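PDB 3N90: thylakoid lumenal 15 kDa protein 1, chloroplastic from Arabidopsis thaliana, which is of unknown function but folds as a right-handed quadrilateral beta helix of pentapeptide repeats and resides in the chloroplast thylakoid lumen. Local coordinates for residues G6-G11 against K21-Q26; L63-L68 against N130-N135; S102-A107 against V120-V125. The protein carries 2 engineered substitutions. One frame throughout, in Å; residues are numbered along the deposited sequence.

In the fold
Each of the three contacts joins a turn of one right-handed quadrilateral beta helix to a flanking N- or C-terminal element. Interaction 1 comes first in the chain and joins the segment leading into helix 10-13 to an early turn of the coil. Interaction 2 brackets a long stretch, closing 63-68 against 130-135, and interaction 3, which sets 102-107 against helix 116-125, is nested inside that loop. The centres of interactions 1 and 3 lie about 27 Å apart on opposite sides of the chain's centre, as expected for contacts near the two ends. Interactions 2 and 3, about 13 Å apart between centres, touch through a probable hydrogen bond from Asn130 ND2 to Gly106 O. The C-terminal region thus both covers the coil's end and folds back along its side.

Interaction 1 (G6-G11 against K21-Q26). With SO4 (sulfate ion), chain B.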
loop_
_atom_site.group_PDB
_atom_site.type_symbol
_atom_site.label_atom_id
_atom_site.label_comp_id
_atom_site.label_asym_id
_atom_site.label_seq_id
_atom_site.Cartn_x
_atom_site.Cartn_y
_atom_site.Cartn_z
ATOM N N GLY A 6 -10.311 15.226 9.697
ATOM C CA GLY A 6 -10.818 15.402 8.312
ATOM C C GLY A 6 -12.219 14.833 8.049
ATOM O O GLY A 6 -12.867 14.356 8.988
ATOM N N PRO A 7 -12.669 14.778 6.769
ATOM C CA PRO A 7 -11.962 14.616 5.482
ATOM C C PRO A 7 -10.896 15.651 5.195
ATOM O O PRO A 7 -10.929 16.773 5.730
ATOM C CB PRO A 7 -13.088 14.742 4.439
ATOM C CG PRO A 7 -14.130 15.571 5.126
ATOM C CD PRO A 7 -14.105 15.034 6.539
ATOM N N TYR A 8 -9.949 15.254 4.355
ATOM C CA TYR A 8 -8.823 16.089 4.024
ATOM C C TYR A 8 -8.911 16.512 2.575
ATOM O O TYR A 8 -8.999 15.657 1.663
ATOM C CB TYR A 8 -7.492 15.352 4.274
ATOM C CG TYR A 8 -7.343 14.746 5.654
ATOM C CD1 TYR A 8 -6.975 15.536 6.735
ATOM C CD2 TYR A 8 -7.563 13.388 5.875
ATOM C CE1 TYR A 8 -6.831 14.996 8.005
ATOM C CE2 TYR A 8 -7.416 12.835 7.136
ATOM C CZ TYR A 8 -7.052 13.656 8.208
ATOM O OH TYR A 8 -6.903 13.128 9.476
ATOM N N GLY A 9 -8.849 17.822 2.344
ATOM C CA GLY A 9 -8.710 18.345 0.987
ATOM C C GLY A 9 -7.462 17.767 0.333
ATOM O O GLY A 9 -6.518 17.403 1.028
ATOM N N GLN A 10 -7.437 17.693 -0.991
ATOM C CA GLN A 10 -6.299 17.062 -1.689
ATOM C C GLN A 10 -5.009 17.859 -1.453
ATOM O O GLN A 10 -3.910 17.283 -1.408
ATOM C CB GLN A 10 -6.589 16.911 -3.173
ATOM C CG GLN A 10 -7.798 16.004 -3.502
ATOM C CD GLN A 10 -7.575 14.536 -3.155
ATOM O OE1 GLN A 10 -6.822 14.199 -2.236
ATOM N NE2 GLN A 10 -8.210 13.652 -3.919
ATOM N N GLY A 11 -5.157 19.174 -1.250
ATOM C CA GLY A 11 -3.975 20.050 -1.022
ATOM C C GLY A 11 -3.255 19.786 0.286
ATOM O O GLY A 11 -2.089 20.191 0.477
ATOM N N LYS A 21 2.915 10.719 10.439
ATOM C CA LYS A 21 1.552 11.171 10.689
ATOM C C LYS A 21 0.586 10.001 10.850
ATOM O O LYS A 21 0.784 8.913 10.258
ATOM C CB LYS A 21 1.060 12.176 9.649
ATOM C CG LYS A 21 1.911 13.453 9.504
ATOM C CD LYS A 21 2.196 14.103 10.854
ATOM C CE LYS A 21 2.486 15.588 10.743
ATOM N NZ LYS A 21 2.272 16.209 12.103
ATOM N N ASP A 22 -0.438 10.204 11.681
ATOM C CA ASP A 22 -1.357 9.111 11.992
ATOM C C ASP A 22 -2.676 9.237 11.245
ATOM O O ASP A 22 -3.503 10.090 11.536
ATOM C CB ASP A 22 -1.551 8.966 13.521
ATOM C CG ASP A 22 -2.263 7.672 13.909
ATOM O OD1 ASP A 22 -2.964 7.076 13.060
ATOM O OD2 ASP A 22 -2.123 7.242 15.085
ATOM N N PHE A 23 -2.842 8.385 10.227
ATOM C CA PHE A 23 -4.056 8.317 9.450
ATOM C C PHE A 23 -4.841 7.012 9.722
ATOM O O PHE A 23 -5.717 6.654 8.945
ATOM C CB PHE A 23 -3.713 8.356 7.956
ATOM C CG PHE A 23 -3.197 9.691 7.466
ATOM C CD1 PHE A 23 -4.086 10.727 7.153
ATOM C CD2 PHE A 23 -1.819 9.924 7.331
ATOM C CE1 PHE A 23 -3.615 11.989 6.680
ATOM C CE2 PHE A 23 -1.344 11.169 6.888
ATOM C CZ PHE A 23 -2.252 12.196 6.539
ATOM N N SER A 24 -4.517 6.322 10.807
ATOM C CA SER A 24 -5.074 4.979 11.057
ATOM C C SER A 24 -6.605 5.030 11.122
ATOM O O SER A 24 -7.181 5.948 11.716
ATOM C CB SER A 24 -4.474 4.377 12.331
ATOM O OG SER A 24 -4.689 5.267 13.412
ATOM N N GLY A 25 -7.255 4.080 10.460
ATOM C CA GLY A 25 -8.735 3.966 10.433
ATOM C C GLY A 25 -9.524 5.018 9.665
ATOM O O GLY A 25 -10.780 4.998 9.647
ATOM N N GLN A 26 -8.830 5.940 9.017
ATOM C CA GLN A 26 -9.506 7.048 8.374
ATOM C C GLN A 26 -10.016 6.709 7.002
ATOM O O GLN A 26 -9.463 5.835 6.318
ATOM C CB GLN A 26 -8.591 8.246 8.329
ATOM C CG GLN A 26 -8.127 8.598 9.738
ATOM C CD GLN A 26 -7.528 9.943 9.813
ATOM O OE1 GLN A 26 -7.013 10.349 10.856
ATOM N NE2 GLN A 26 -7.569 10.658 8.710
HETATM S S SO4 B . -11.596 17.175 -1.912
HETATM O O1 SO4 B . -10.533 18.086 -2.339
HETATM O O2 SO4 B . -12.884 17.866 -1.814
HETATM O O3 SO4 B . -11.282 16.701 -0.549
HETATM O O4 SO4 B . -11.716 16.069 -2.833
#
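Tyr8 meets Phe23 and Gln26 near the start of the right-handed quadrilateral beta helix, where the N-terminal segment packs on an early type II turn from Phe23 to Gln26. The rings form a T-shaped pair, centroids 5.5 Å apart and planes at 78°: the edge of buried Phe23 is directed at one face of Tyr8, its CE1 lying 3.9 Å from Tyr8 CE2. Gly6 CA sits over the centre of the opposite face, so both faces of the phenol are met, one over its centre and one near its rim. Gln26 arrives at the ring's edge, its amide nearly coplanar with the phenol. Its chain runs extended beyond CG (chi2 -165°), bringing NE2 to 2.7 Å from Tyr8 OH in a weak bond, but also 2.7 Å from Tyr8 CE2, which leaves this bond doubtful in detail; the hydroxyl's anchor is the backbone oxygen of Phe2. A leucine in place of Tyr8 would probably leave the Phe2 carbonyl without its hydroxyl mate and the Phe23 edge without a ring face, and cost Gln26 a weak partner. Phe33 and Phe43 also touch Phe23. A sulfate ion, probably from the crystallisation solution, accepts a weak bond at O1 from Gln10 N, 3.4 Å away.

Interaction 2 (L63-L68 against N130-N135)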
loop_
_atom_site.group_PDB
_atom_site.type_symbol
_atom_site.label_atom_id
_atom_site.label_comp_id
_atom_site.label_asym_id
_atom_site.label_seq_id
_atom_site.Cartn_x
_atom_site.Cartn_y
_atom_site.Cartn_z
ATOM N N LEU A 63 0.673 -0.055 6.597
ATOM C CA LEU A 63 -0.547 -0.184 5.803
ATOM C C LEU A 63 -1.332 -1.499 6.131
ATOM O O LEU A 63 -2.159 -1.978 5.333
ATOM C CB LEU A 63 -0.205 -0.065 4.325
ATOM C CG LEU A 63 -0.042 1.351 3.733
ATOM C CD1 LEU A 63 0.505 1.107 2.348
ATOM C CD2 LEU A 63 -1.369 2.054 3.565
ATOM N N SER A 64 -1.032 -2.086 7.281
ATOM C CA SER A 64 -1.668 -3.364 7.660
ATOM C C SER A 64 -3.187 -3.206 7.711
ATOM O O SER A 64 -3.685 -2.155 8.117
ATOM C CB SER A 64 -1.087 -3.942 8.958
ATOM O OG SER A 64 -1.359 -3.134 10.076
ATOM N N GLU A 65 -3.896 -4.207 7.198
ATOM C CA GLU A 65 -5.367 -4.235 7.148
ATOM C C GLU A 65 -6.023 -3.066 6.387
ATOM O O GLU A 65 -7.238 -2.820 6.493
ATOM C CB GLU A 65 -5.940 -4.410 8.579
ATOM C CG GLU A 65 -5.992 -5.901 9.074
ATOM C CD GLU A 65 -7.238 -6.714 8.601
ATOM O OE1 GLU A 65 -7.521 -6.820 7.376
ATOM O OE2 GLU A 65 -7.932 -7.298 9.468
ATOM N N ALA A 66 -5.220 -2.341 5.612
ATOM C CA ALA A 66 -5.748 -1.273 4.784
ATOM C C ALA A 66 -6.518 -1.791 3.571
ATOM O O ALA A 66 -6.176 -2.833 3.001
ATOM C CB ALA A 66 -4.619 -0.350 4.335
ATOM N N ASP A 67 -7.549 -1.046 3.172
ATOM C CA ASP A 67 -8.230 -1.239 1.900
ATOM C C ASP A 67 -7.508 -0.409 0.854
ATOM O O ASP A 67 -7.618 0.808 0.840
ATOM C CB ASP A 67 -9.702 -0.829 2.038
ATOM C CG ASP A 67 -10.499 -0.985 0.751
ATOM O OD1 ASP A 67 -9.938 -1.419 -0.293
ATOM O OD2 ASP A 67 -11.714 -0.643 0.780
ATOM N N LEU A 68 -6.695 -1.068 0.013
ATOM C CA LEU A 68 -5.895 -0.406 -1.028
ATOM C C LEU A 68 -6.386 -0.771 -2.436
ATOM O O LEU A 68 -5.651 -0.658 -3.403
ATOM C CB LEU A 68 -4.411 -0.793 -0.873
ATOM C CG LEU A 68 -3.789 -0.467 0.498
ATOM C CD1 LEU A 68 -2.429 -1.200 0.661
ATOM C CD2 LEU A 68 -3.672 1.049 0.655
ATOM N N ASN A 130 -5.323 -13.631 3.352
ATOM C CA ASN A 130 -5.861 -12.318 3.679
ATOM C C ASN A 130 -7.028 -12.435 4.665
ATOM O O ASN A 130 -8.075 -12.984 4.291
ATOM C CB ASN A 130 -6.307 -11.655 2.389
ATOM C CG ASN A 130 -6.753 -10.223 2.593
ATOM O OD1 ASN A 130 -7.935 -9.965 2.765
ATOM N ND2 ASN A 130 -5.812 -9.289 2.570
ATOM N N ALA A 131 -6.835 -11.932 5.892
ATOM C CA ALA A 131 -7.863 -11.979 6.970
ATOM C C ALA A 131 -9.215 -11.516 6.477
ATOM O O ALA A 131 -10.239 -11.840 7.088
ATOM C CB ALA A 131 -7.457 -11.131 8.160
ATOM N N THR A 132 -9.202 -10.734 5.396
ATOM C CA THR A 132 -10.400 -10.122 4.814
ATOM C C THR A 132 -10.972 -10.923 3.663
ATOM O O THR A 132 -12.168 -11.191 3.643
ATOM C CB THR A 132 -10.161 -8.609 4.394
ATOM O OG1 THR A 132 -9.964 -7.822 5.575
ATOM C CG2 THR A 132 -11.320 -8.051 3.591
ATOM N N THR A 133 -10.130 -11.338 2.716
ATOM C CA THR A 133 -10.635 -11.974 1.495
ATOM C C THR A 133 -10.462 -13.507 1.447
ATOM O O THR A 133 -11.062 -14.170 0.615
ATOM C CB THR A 133 -10.008 -11.398 0.180
ATOM O OG1 THR A 133 -8.629 -11.789 0.094
ATOM C CG2 THR A 133 -10.150 -9.862 0.086
ATOM N N GLY A 134 -9.624 -14.068 2.296
ATOM C CA GLY A 134 -9.374 -15.507 2.182
ATOM C C GLY A 134 -8.757 -15.906 0.830
ATOM O O GLY A 134 -8.837 -17.074 0.401
ATOM N N ASN A 135 -8.180 -14.933 0.128
ATOM C CA ASN A 135 -7.328 -15.233 -1.024
ATOM C C ASN A 135 -5.910 -15.529 -0.525
ATOM O O ASN A 135 -5.435 -14.948 0.464
ATOM C CB ASN A 135 -7.370 -14.121 -2.069
ATOM C CG ASN A 135 -8.587 -14.187 -2.941
ATOM O OD1 ASN A 135 -9.189 -15.263 -3.101
ATOM N ND2 ASN A 135 -8.963 -13.052 -3.539
#
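Glu65 touches Ala131 and Thr132 through the two oxygens of its carboxylate, a surface contact between a type II turn of the pentapeptide-repeat beta helix and the C-terminal loop folded alongside it. Thr132 OG1 donates a weak hydrogen bond of 3.2 Å to Glu65 OE1, while OE2 lies 4.1 Å from Ala131 CB. These side-chain ends span a wide backbone separation, 8.1 Å between Glu65 CA and Thr132 CA, and only 89 Å² is buried in all. The glutamate chain is bent at its second torsion (chi2 -83°), which turns the carboxylate toward the loop.

Behind this first shell, each side is fixed by its own turn. Glu65 occupies the third position of the turn from Leu63 to Ala66, closed by Ala66 N to Leu63 O at 3.1 Å. On the other side Asn130 organises the loop in an Asx motif: its OD1 accepts from Thr133 N at 2.6 Å, met on a lone pair in the carbonyl plane (C=O...donor angle 135°). Asn130 O also accepts from Gly134 N, 2.7 Å away.

Farther out, Asn85 joins the two sides, touching the Glu65 side chain and accepting from Ala131 N, and Asp108 OD2 takes bonds from Thr133 OG1 and Asn135 ND2. Thr133 OG1 in turn closes an ST turn, receiving Asn135 N at 3.2 Å with an N-H...O angle of 157°.

Interaction 3 (S102-A107 against V120-V125); sequences SNITGA and VYLCKV
Ile104 meets Leu122 and Val125 on helix 116-125, and the flat groups stay at the margin: neither the Tyr121 ring nor the Asn103 amide lays a face on the opposing segment. Tyr121 contributes through its hydroxyl, OH, which bonds to water 1 at 3.2 Å and also to Gly101 N; that water donates to Ser102 O. The Asn103 amide is turned back on its own segment, its OD1 accepting from Thr105 N at 3.0 Å in an Asx turn, the donor tilted 28° from the carbonyl plane.

With Ile104 CG1 set between the backbone N and the carbonyl carbon (chi1 60°), the branch extends to the helix, where CD1 lies 4.0 Å from Leu122 CD2 and 3.9 Å from Val125 CG2. The same methyl comes within 3.4 Å of Leu122 O. Water 2 ties the backbones beside it, accepting from Ile104 N at 2.9 Å and donating to Val125 O.

Leu122 also packs on Leu114, and Cys123 is in a disulfide with Cys143, holding the helix to the C-terminal tail. Ile104 opens a type II turn at the inward-facing central position of a pentapeptide repeat: a C-terminal helix here caps the hydrophobic interior of a right-handed quadrilateral beta helix.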
loop_
_atom_site.group_PDB
_atom_site.type_symbol
_atom_site.label_atom_id
_atom_site.label_comp_id
_atom_site.label_asym_id
_atom_site.label_seq_id
_atom_site.Cartn_x
_atom_site.Cartn_y
_atom_site.Cartn_z
ATOM N N SER A 102 9.527 -5.346 2.878
ATOM C CA SER A 102 8.128 -5.213 3.286
ATOM C C SER A 102 7.521 -6.540 3.741
ATOM O O SER A 102 7.927 -7.617 3.286
ATOM C CB SER A 102 7.307 -4.550 2.198
ATOM O OG SER A 102 7.729 -3.174 2.148
ATOM N N ASN A 103 6.605 -6.452 4.690
ATOM C CA ASN A 103 5.901 -7.639 5.168
ATOM C C ASN A 103 4.593 -7.743 4.421
ATOM O O ASN A 103 3.723 -6.891 4.585
ATOM C CB ASN A 103 5.683 -7.533 6.696
ATOM C CG ASN A 103 4.869 -8.710 7.267
ATOM O OD1 ASN A 103 4.447 -9.611 6.538
ATOM N ND2 ASN A 103 4.643 -8.686 8.577
ATOM N N ILE A 104 4.440 -8.780 3.598
ATOM C CA ILE A 104 3.236 -8.946 2.782
ATOM C C ILE A 104 2.409 -10.180 3.152
ATOM O O ILE A 104 1.675 -10.700 2.305
ATOM C CB ILE A 104 3.532 -8.959 1.281
ATOM C CG1 ILE A 104 4.496 -10.110 0.907
ATOM C CG2 ILE A 104 4.089 -7.574 0.861
ATOM C CD1 ILE A 104 4.582 -10.366 -0.579
ATOM N N THR A 105 2.547 -10.602 4.401
ATOM C CA THR A 105 1.828 -11.769 4.923
ATOM C C THR A 105 0.350 -11.469 4.832
ATOM O O THR A 105 -0.133 -10.546 5.498
ATOM C CB THR A 105 2.159 -12.036 6.403
ATOM O OG1 THR A 105 3.557 -12.261 6.562
ATOM C CG2 THR A 105 1.393 -13.294 6.923
ATOM N N GLY A 106 -0.363 -12.238 4.013
ATOM C CA GLY A 106 -1.811 -12.098 3.860
ATOM C C GLY A 106 -2.230 -10.911 3.010
ATOM O O GLY A 106 -3.406 -10.598 2.904
ATOM N N ALA A 107 -1.277 -10.255 2.346
ATOM C CA ALA A 107 -1.646 -9.216 1.378
ATOM C C ALA A 107 -2.362 -9.780 0.137
ATOM O O ALA A 107 -2.048 -10.875 -0.343
ATOM C CB ALA A 107 -0.399 -8.415 0.958
ATOM N N VAL A 120 8.986 -12.057 -8.943
ATOM C CA VAL A 120 10.040 -12.892 -8.369
ATOM C C VAL A 120 10.379 -12.478 -6.939
ATOM O O VAL A 120 10.478 -13.337 -6.052
ATOM C CB VAL A 120 11.329 -12.898 -9.253
ATOM C CG1 VAL A 120 12.459 -13.542 -8.520
ATOM C CG2 VAL A 120 11.063 -13.642 -10.554
ATOM N N TYR A 121 10.524 -11.174 -6.694
ATOM C CA TYR A 121 10.869 -10.705 -5.369
ATOM C C TYR A 121 9.719 -10.947 -4.378
ATOM O O TYR A 121 9.891 -11.486 -3.280
ATOM C CB TYR A 121 11.250 -9.195 -5.332
ATOM C CG TYR A 121 11.531 -8.824 -3.889
ATOM C CD1 TYR A 121 12.712 -9.270 -3.262
ATOM C CD2 TYR A 121 10.575 -8.148 -3.092
ATOM C CE1 TYR A 121 12.960 -9.013 -1.917
ATOM C CE2 TYR A 121 10.827 -7.900 -1.724
ATOM C CZ TYR A 121 12.025 -8.331 -1.155
ATOM O OH TYR A 121 12.287 -8.082 0.182
ATOM N N LEU A 122 8.536 -10.497 -4.780
ATOM C CA LEU A 122 7.386 -10.601 -3.897
ATOM C C LEU A 122 7.115 -12.057 -3.505
ATOM O O LEU A 122 6.795 -12.331 -2.342
ATOM C CB LEU A 122 6.148 -9.977 -4.562
ATOM C CG LEU A 122 6.182 -8.440 -4.615
ATOM C CD1 LEU A 122 5.023 -7.910 -5.442
ATOM C CD2 LEU A 122 6.181 -7.809 -3.248
ATOM N N CYS A 123 7.282 -12.966 -4.469
ATOM C CA CYS A 123 7.060 -14.410 -4.249
ATOM C C CYS A 123 8.090 -15.034 -3.314
ATOM O O CYS A 123 7.824 -16.102 -2.753
ATOM C CB CYS A 123 7.040 -15.167 -5.558
ATOM S SG CYS A 123 5.503 -14.941 -6.465
ATOM N N LYS A 124 9.252 -14.391 -3.156
ATOM C CA LYS A 124 10.245 -14.857 -2.196
ATOM C C LYS A 124 9.795 -14.566 -0.806
ATOM O O LYS A 124 10.226 -15.237 0.133
ATOM C CB LYS A 124 11.605 -14.162 -2.369
ATOM C CG LYS A 124 12.389 -14.688 -3.527
ATOM C CD LYS A 124 13.649 -13.873 -3.723
ATOM C CE LYS A 124 14.388 -14.377 -4.960
ATOM N NZ LYS A 124 15.440 -13.406 -5.291
ATOM N N VAL A 125 8.998 -13.511 -0.643
ATOM C CA VAL A 125 8.627 -13.118 0.710
ATOM C C VAL A 125 7.136 -13.340 0.984
ATOM O O VAL A 125 6.684 -12.989 2.076
ATOM C CB VAL A 125 9.021 -11.634 1.036
ATOM C CG1 VAL A 125 10.555 -11.460 1.148
ATOM C CG2 VAL A 125 8.420 -10.685 0.018
HETATM O O HOH W 1 10.373 -8.647 2.694
HETATM O O HOH W 2 6.419 -10.828 3.921
#